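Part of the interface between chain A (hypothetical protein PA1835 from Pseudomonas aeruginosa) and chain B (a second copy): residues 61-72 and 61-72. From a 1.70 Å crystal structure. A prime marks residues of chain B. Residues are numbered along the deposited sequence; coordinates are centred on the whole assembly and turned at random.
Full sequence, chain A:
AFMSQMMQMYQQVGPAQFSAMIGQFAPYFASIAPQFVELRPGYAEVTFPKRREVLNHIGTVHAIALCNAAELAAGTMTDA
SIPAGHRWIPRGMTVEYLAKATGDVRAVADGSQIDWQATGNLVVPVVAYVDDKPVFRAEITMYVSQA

Chain A 61-72: VHAIALCNAAEL
Chain B 61-72: VHAIALCNAAEL

Two copies of one helix pack nearly antiparallel, their N-to-C directions 160° apart and their axes 9.5 Å apart at closest approach. Each helix runs from residue 63 through 72 and beyond, with backbone phi/psi close to -65/-40 from Ala65 to Leu72, after -49/-35 at Ala63 and -83/-23 at Ile64; Val61 and His62 precede it in extended conformation, and His62 occupies the N-cap position. Register is set by CA of Ile64 lying 5.8 Å from CA of Asn68′, and CA of Asn68 the same 5.8 Å from CA of Ile64′.

Ile64 covers the most surface and works as a knob. Its CA-to-CB bond points toward the partner, chi1 and chi2 are both m, and the side chain sits among Ile64′, Cys67′, Asn68′ and Glu71′; Ile64′ fills the equivalent hole in return. The two knobs meet where CG2 of Ile64 touches CG2 of Ile64′ at 3.7 Å. A branched, apolar residue suits this buried place, since it offers methyls to several neighbours: CD1 of Ile64 also lies 4.2 Å from CB of Cys67′. Cys67, chi1 m, points toward the partner and forms part of the hole, with CB of Cys67 4.1 Å from CG2 of Ile64′.

Glu71 is second in area. With chi1 t and chi2 near 90°, its aliphatic part lines the hole, CB of Glu71 lying 3.7 Å from CG1 of Ile64′, while OE2 of Glu71 reaches to 3.7 Å from CB of Ala63′.

The CA-to-CB bond of Asn68 points sideways to the partner, but the end of the side chain comes nearer, with chi1 near -148°. The amides of both Asn68 and Asn68′ are probably turned over in the model, so whether the 3.2 Å from NE2 of His62 to ND2 of Asn68′ is a hydrogen bond stays open. Ala65 and Ala69 point away and take no part. Together the stretches bury 486 Å², largely through a reciprocal pair of isoleucine knobs and the glutamates beside them.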

ATOM      1  N   VAL A  61      -4.968   6.737 -10.449  1.00 12.53           N
ATOM      2  CA  VAL A  61      -5.106   6.382  -9.023  1.00 11.45           C
ATOM      3  C   VAL A  61      -3.818   5.703  -8.562  1.00 11.85           C
ATOM      4  O   VAL A  61      -3.324   4.732  -9.184  1.00 11.88           O
ATOM      5  CB  VAL A  61      -6.336   5.476  -8.773  1.00 11.83           C
ATOM      6  CG1 VAL A  61      -6.433   5.109  -7.234  1.00 10.06           C
ATOM      7  CG2 VAL A  61      -7.621   6.265  -9.180  1.00 12.26           C
ATOM      8  N   HIS A  62      -3.252   6.248  -7.498  1.00 10.88           N
ATOM      9  CA  HIS A  62      -1.975   5.732  -6.943  1.00  9.55           C
ATOM     10  C   HIS A  62      -2.021   4.225  -6.595  1.00  9.50           C
ATOM     11  O   HIS A  62      -2.963   3.745  -5.962  1.00  9.93           O
ATOM     12  CB  HIS A  62      -1.626   6.570  -5.704  1.00  8.60           C
ATOM     13  CG  HIS A  62      -0.206   6.428  -5.240  1.00 10.57           C
ATOM     14  ND1 HIS A  62       0.707   7.475  -5.262  1.00 14.00           N
ATOM     15  CD2 HIS A  62       0.428   5.386  -4.652  1.00  7.69           C
ATOM     16  CE1 HIS A  62       1.843   7.081  -4.700  1.00 10.64           C
ATOM     17  NE2 HIS A  62       1.702   5.812  -4.326  1.00 15.46           N
ATOM     18  N   ALA A  63      -0.992   3.509  -7.059  1.00  7.98           N
ATOM     19  CA  ALA A  63      -0.831   2.082  -6.823  1.00  9.09           C
ATOM     20  C   ALA A  63      -1.012   1.684  -5.346  1.00  9.21           C
ATOM     21  O   ALA A  63      -1.540   0.634  -5.052  1.00 10.86           O
ATOM     22  CB  ALA A  63       0.612   1.635  -7.293  1.00 11.13           C
ATOM     23  N   ILE A  64      -0.582   2.539  -4.429  1.00  9.35           N
ATOM     24  CA  ILE A  64      -0.637   2.170  -3.026  1.00  9.21           C
ATOM     25  C   ILE A  64      -2.034   2.435  -2.473  1.00  9.67           C
ATOM     26  O   ILE A  64      -2.425   1.834  -1.474  1.00  8.87           O
ATOM     27  CB  ILE A  64       0.522   2.908  -2.226  1.00  9.10           C
ATOM     28  CG1 ILE A  64       1.903   2.521  -2.838  1.00 11.01           C
ATOM     29  CG2 ILE A  64       0.505   2.494  -0.727  1.00 10.24           C
ATOM     30  CD1 ILE A  64       2.228   1.000  -2.889  1.00 10.84           C
ATOM     31  N   ALA A  65      -2.789   3.334  -3.124  1.00  8.18           N
ATOM     32  CA  ALA A  65      -4.185   3.527  -2.724  1.00  7.94           C
ATOM     33  C   ALA A  65      -4.921   2.201  -3.081  1.00  8.40           C
ATOM     34  O   ALA A  65      -5.813   1.748  -2.355  1.00  8.83           O
ATOM     35  CB  ALA A  65      -4.802   4.676  -3.508  1.00  8.21           C
ATOM     36  N   LEU A  66      -4.530   1.571  -4.198  1.00  8.20           N
ATOM     37  CA  LEU A  66      -5.146   0.284  -4.559  1.00  9.92           C
ATOM     38  C   LEU A  66      -4.769  -0.765  -3.531  1.00  9.60           C
ATOM     39  O   LEU A  66      -5.595  -1.601  -3.129  1.00  9.62           O
ATOM     40  CB  LEU A  66      -4.659  -0.179  -5.960  1.00 10.91           C
ATOM     41  CG  LEU A  66      -4.956   0.813  -7.068  1.00 14.06           C
ATOM     42  CD1 LEU A  66      -4.284   0.318  -8.395  1.00 15.44           C
ATOM     43  CD2 LEU A  66      -6.468   0.972  -7.214  1.00 15.50           C
ATOM     44  N   CYS A  67      -3.518  -0.748  -3.103  1.00  7.94           N
ATOM     45  CA  CYS A  67      -3.093  -1.740  -2.117  1.00  9.34           C
ATOM     46  C   CYS A  67      -3.885  -1.543  -0.791  1.00  9.11           C
ATOM     47  O   CYS A  67      -4.173  -2.521  -0.082  1.00  8.34           O
ATOM     48  CB  CYS A  67      -1.589  -1.587  -1.801  1.00  8.11           C
ATOM     49  SG  CYS A  67      -0.429  -2.040  -3.097  1.00 10.20           S
ATOM     50  N   ASN A  68      -4.155  -0.289  -0.450  1.00  9.02           N
ATOM     51  CA  ASN A  68      -4.876   0.038   0.786  1.00  9.30           C
ATOM     52  C   ASN A  68      -6.281  -0.557   0.700  1.00  8.94           C
ATOM     53  O   ASN A  68      -6.765  -1.128   1.675  1.00  9.67           O
ATOM     54  CB  ASN A  68      -4.958   1.560   0.942  1.00 10.89           C
ATOM     55  CG  ASN A  68      -4.944   2.040   2.437  1.00 14.51           C
ATOM     56  OD1 ASN A  68      -5.057   3.243   2.711  1.00 16.73           O
ATOM     57  ND2 ASN A  68      -4.760   1.127   3.359  1.00 12.18           N
ATOM     58  N   ALA A  69      -6.922  -0.424  -0.467  1.00  9.13           N
ATOM     59  CA  ALA A  69      -8.282  -0.973  -0.663  1.00 10.36           C
ATOM     60  C   ALA A  69      -8.218  -2.487  -0.562  1.00  9.78           C
ATOM     61  O   ALA A  69      -9.106  -3.112   0.018  1.00  9.08           O
ATOM     62  CB  ALA A  69      -8.844  -0.553  -2.051  1.00 10.84           C
ATOM     63  N   ALA A  70      -7.144  -3.087  -1.098  1.00  9.79           N
ATOM     64  CA  ALA A  70      -7.027  -4.547  -1.024  1.00 10.60           C
ATOM     65  C   ALA A  70      -6.892  -5.025   0.418  1.00  9.99           C
ATOM     66  O   ALA A  70      -7.477  -6.029   0.828  1.00 10.49           O
ATOM     67  CB  ALA A  70      -5.809  -5.044  -1.880  1.00  8.82           C
ATOM     68  N   GLU A  71      -6.059  -4.329   1.181  1.00  9.72           N
ATOM     69  CA  GLU A  71      -5.839  -4.680   2.582  1.00 10.65           C
ATOM     70  C   GLU A  71      -7.172  -4.600   3.366  1.00  9.94           C
ATOM     71  O   GLU A  71      -7.496  -5.495   4.179  1.00 10.94           O
ATOM     72  CB  GLU A  71      -4.828  -3.687   3.176  1.00 12.70           C
ATOM     73  CG  GLU A  71      -4.642  -3.832   4.661  1.00 15.98           C
ATOM     74  CD  GLU A  71      -3.516  -4.808   5.045  1.00 19.46           C
ATOM     75  OE1 GLU A  71      -3.244  -5.786   4.326  1.00 16.08           O
ATOM     76  OE2 GLU A  71      -2.916  -4.589   6.116  1.00 23.00           O
ATOM     77  N   LEU A  72      -7.918  -3.537   3.105  1.00  8.23           N
ATOM     78  CA  LEU A  72      -9.202  -3.273   3.758  1.00  8.92           C
ATOM     79  C   LEU A  72     -10.183  -4.403   3.427  1.00 10.23           C
ATOM     80  O   LEU A  72     -10.803  -4.987   4.326  1.00  9.39           O
ATOM     81  CB  LEU A  72      -9.793  -1.926   3.259  1.00  9.25           C
ATOM     82  CG  LEU A  72     -11.219  -1.646   3.775  1.00 10.56           C
ATOM     83  CD1 LEU A  72     -11.214  -1.662   5.289  1.00  8.22           C
ATOM     84  CD2 LEU A  72     -11.645  -0.270   3.237  1.00 11.73           C
TER
ATOM     85  N   VAL B  61       1.944   1.731  13.173  1.00 11.71           N
ATOM     86  CA  VAL B  61       1.940   2.280  11.810  1.00 11.27           C
ATOM     87  C   VAL B  61       1.372   1.247  10.840  1.00 11.03           C
ATOM     88  O   VAL B  61       1.762   0.068  10.820  1.00 11.61           O
ATOM     89  CB  VAL B  61       3.342   2.731  11.370  1.00 11.11           C
ATOM     90  CG1 VAL B  61       3.233   3.393   9.945  1.00 10.98           C
ATOM     91  CG2 VAL B  61       3.883   3.808  12.367  1.00 11.63           C
ATOM     92  N   HIS B  62       0.442   1.714  10.023  1.00  9.60           N
ATOM     93  CA  HIS B  62      -0.272   0.841   9.106  1.00  9.63           C
ATOM     94  C   HIS B  62       0.619   0.212   8.057  1.00  9.93           C
ATOM     95  O   HIS B  62       1.470   0.880   7.477  1.00  9.89           O
ATOM     96  CB  HIS B  62      -1.372   1.662   8.442  1.00  8.91           C
ATOM     97  CG  HIS B  62      -2.405   0.844   7.755  1.00 10.41           C
ATOM     98  ND1 HIS B  62      -3.711   0.757   8.203  1.00 12.90           N
ATOM     99  CD2 HIS B  62      -2.366   0.212   6.559  1.00  4.87           C
ATOM    100  CE1 HIS B  62      -4.442   0.132   7.294  1.00  8.93           C
ATOM    101  NE2 HIS B  62      -3.649  -0.205   6.286  1.00 14.13           N
ATOM    102  N   ALA B  63       0.393  -1.078   7.848  1.00  9.07           N
ATOM    103  CA  ALA B  63       1.147  -1.855   6.851  1.00 10.27           C
ATOM    104  C   ALA B  63       1.211  -1.141   5.493  1.00  8.01           C
ATOM    105  O   ALA B  63       2.270  -1.156   4.812  1.00  9.36           O
ATOM    106  CB  ALA B  63       0.468  -3.247   6.651  1.00 10.73           C
ATOM    107  N   ILE B  64       0.098  -0.543   5.085  1.00  8.56           N
ATOM    108  CA  ILE B  64       0.067   0.082   3.765  1.00  9.15           C
ATOM    109  C   ILE B  64       0.777   1.440   3.762  1.00  8.90           C
ATOM    110  O   ILE B  64       1.235   1.886   2.711  1.00  8.90           O
ATOM    111  CB  ILE B  64      -1.391   0.101   3.204  1.00  7.32           C
ATOM    112  CG1 ILE B  64      -1.961  -1.343   3.254  1.00  8.41           C
ATOM    113  CG2 ILE B  64      -1.408   0.583   1.725  1.00  8.58           C
ATOM    114  CD1 ILE B  64      -1.129  -2.398   2.356  1.00  9.37           C
ATOM    115  N   ALA B  65       0.857   2.097   4.934  1.00  7.56           N
ATOM    116  CA  ALA B  65       1.619   3.365   5.010  1.00  7.37           C
ATOM    117  C   ALA B  65       3.124   3.012   4.787  1.00  7.98           C
ATOM    118  O   ALA B  65       3.889   3.770   4.156  1.00  8.83           O
ATOM    119  CB  ALA B  65       1.421   4.020   6.397  1.00  6.98           C
ATOM    120  N   LEU B  66       3.543   1.859   5.298  1.00  7.72           N
ATOM    121  CA  LEU B  66       4.914   1.399   5.112  1.00  8.55           C
ATOM    122  C   LEU B  66       5.114   1.106   3.617  1.00  7.89           C
ATOM    123  O   LEU B  66       6.188   1.389   3.046  1.00  9.53           O
ATOM    124  CB  LEU B  66       5.176   0.116   5.951  1.00  9.70           C
ATOM    125  CG  LEU B  66       4.953   0.271   7.466  1.00 11.86           C
ATOM    126  CD1 LEU B  66       4.972  -1.113   8.131  1.00 11.21           C
ATOM    127  CD2 LEU B  66       6.010   1.185   8.057  1.00 11.05           C
ATOM    128  N   CYS B  67       4.120   0.497   2.980  1.00  9.13           N
ATOM    129  CA  CYS B  67       4.242   0.208   1.539  1.00  8.81           C
ATOM    130  C   CYS B  67       4.379   1.522   0.787  1.00  9.19           C
ATOM    131  O   CYS B  67       5.131   1.605  -0.198  1.00  9.03           O
ATOM    132  CB  CYS B  67       3.012  -0.533   0.988  1.00  8.98           C
ATOM    133  SG  CYS B  67       2.856  -2.231   1.543  1.00 10.80           S
ATOM    134  N   ASN B  68       3.615   2.538   1.210  1.00  8.48           N
ATOM    135  CA  ASN B  68       3.694   3.833   0.533  1.00  9.80           C
ATOM    136  C   ASN B  68       5.105   4.433   0.593  1.00  8.96           C
ATOM    137  O   ASN B  68       5.612   4.997  -0.404  1.00  9.34           O
ATOM    138  CB  ASN B  68       2.683   4.793   1.161  1.00 10.98           C
ATOM    139  CG  ASN B  68       2.055   5.766   0.128  1.00 14.28           C
ATOM    140  OD1 ASN B  68       1.284   6.652   0.511  1.00 17.54           O
ATOM    141  ND2 ASN B  68       2.360   5.586  -1.167  1.00 10.78           N
ATOM    142  N   ALA B  69       5.759   4.315   1.755  1.00  8.90           N
ATOM    143  CA  ALA B  69       7.114   4.832   1.900  1.00  9.96           C
ATOM    144  C   ALA B  69       8.052   4.051   0.953  1.00  9.45           C
ATOM    145  O   ALA B  69       8.967   4.609   0.339  1.00  8.68           O
ATOM    146  CB  ALA B  69       7.614   4.642   3.383  1.00  9.53           C
ATOM    147  N   ALA B  70       7.825   2.739   0.858  1.00 10.51           N
ATOM    148  CA  ALA B  70       8.672   1.876   0.009  1.00  9.32           C
ATOM    149  C   ALA B  70       8.514   2.264  -1.449  1.00 10.97           C
ATOM    150  O   ALA B  70       9.498   2.371  -2.200  1.00 10.74           O
ATOM    151  CB  ALA B  70       8.289   0.395   0.212  1.00  9.08           C
ATOM    152  N   GLU B  71       7.269   2.496  -1.852  1.00  9.96           N
ATOM    153  CA  GLU B  71       7.001   2.890  -3.228  1.00  9.90           C
ATOM    154  C   GLU B  71       7.700   4.239  -3.527  1.00  9.70           C
ATOM    155  O   GLU B  71       8.243   4.443  -4.620  1.00  9.41           O
ATOM    156  CB  GLU B  71       5.502   3.067  -3.406  1.00 12.47           C
ATOM    157  CG  GLU B  71       5.128   3.603  -4.736  1.00 15.20           C
ATOM    158  CD  GLU B  71       4.913   2.512  -5.755  1.00 21.92           C
ATOM    159  OE1 GLU B  71       5.549   1.414  -5.647  1.00 20.93           O
ATOM    160  OE2 GLU B  71       4.099   2.800  -6.677  1.00 23.78           O
ATOM    161  N   LEU B  72       7.660   5.153  -2.567  1.00 10.18           N
ATOM    162  CA  LEU B  72       8.269   6.470  -2.770  1.00 10.23           C
ATOM    163  C   LEU B  72       9.786   6.334  -2.929  1.00  9.02           C
ATOM    164  O   LEU B  72      10.389   6.919  -3.821  1.00  9.74           O
ATOM    165  CB  LEU B  72       7.939   7.393  -1.593  1.00 10.49           C
ATOM    166  CG  LEU B  72       8.604   8.782  -1.655  1.00  9.28           C
ATOM    167  CD1 LEU B  72       8.132   9.603  -2.849  1.00  8.71           C
ATOM    168  CD2 LEU B  72       8.254   9.492  -0.327  1.00 11.57           C
TER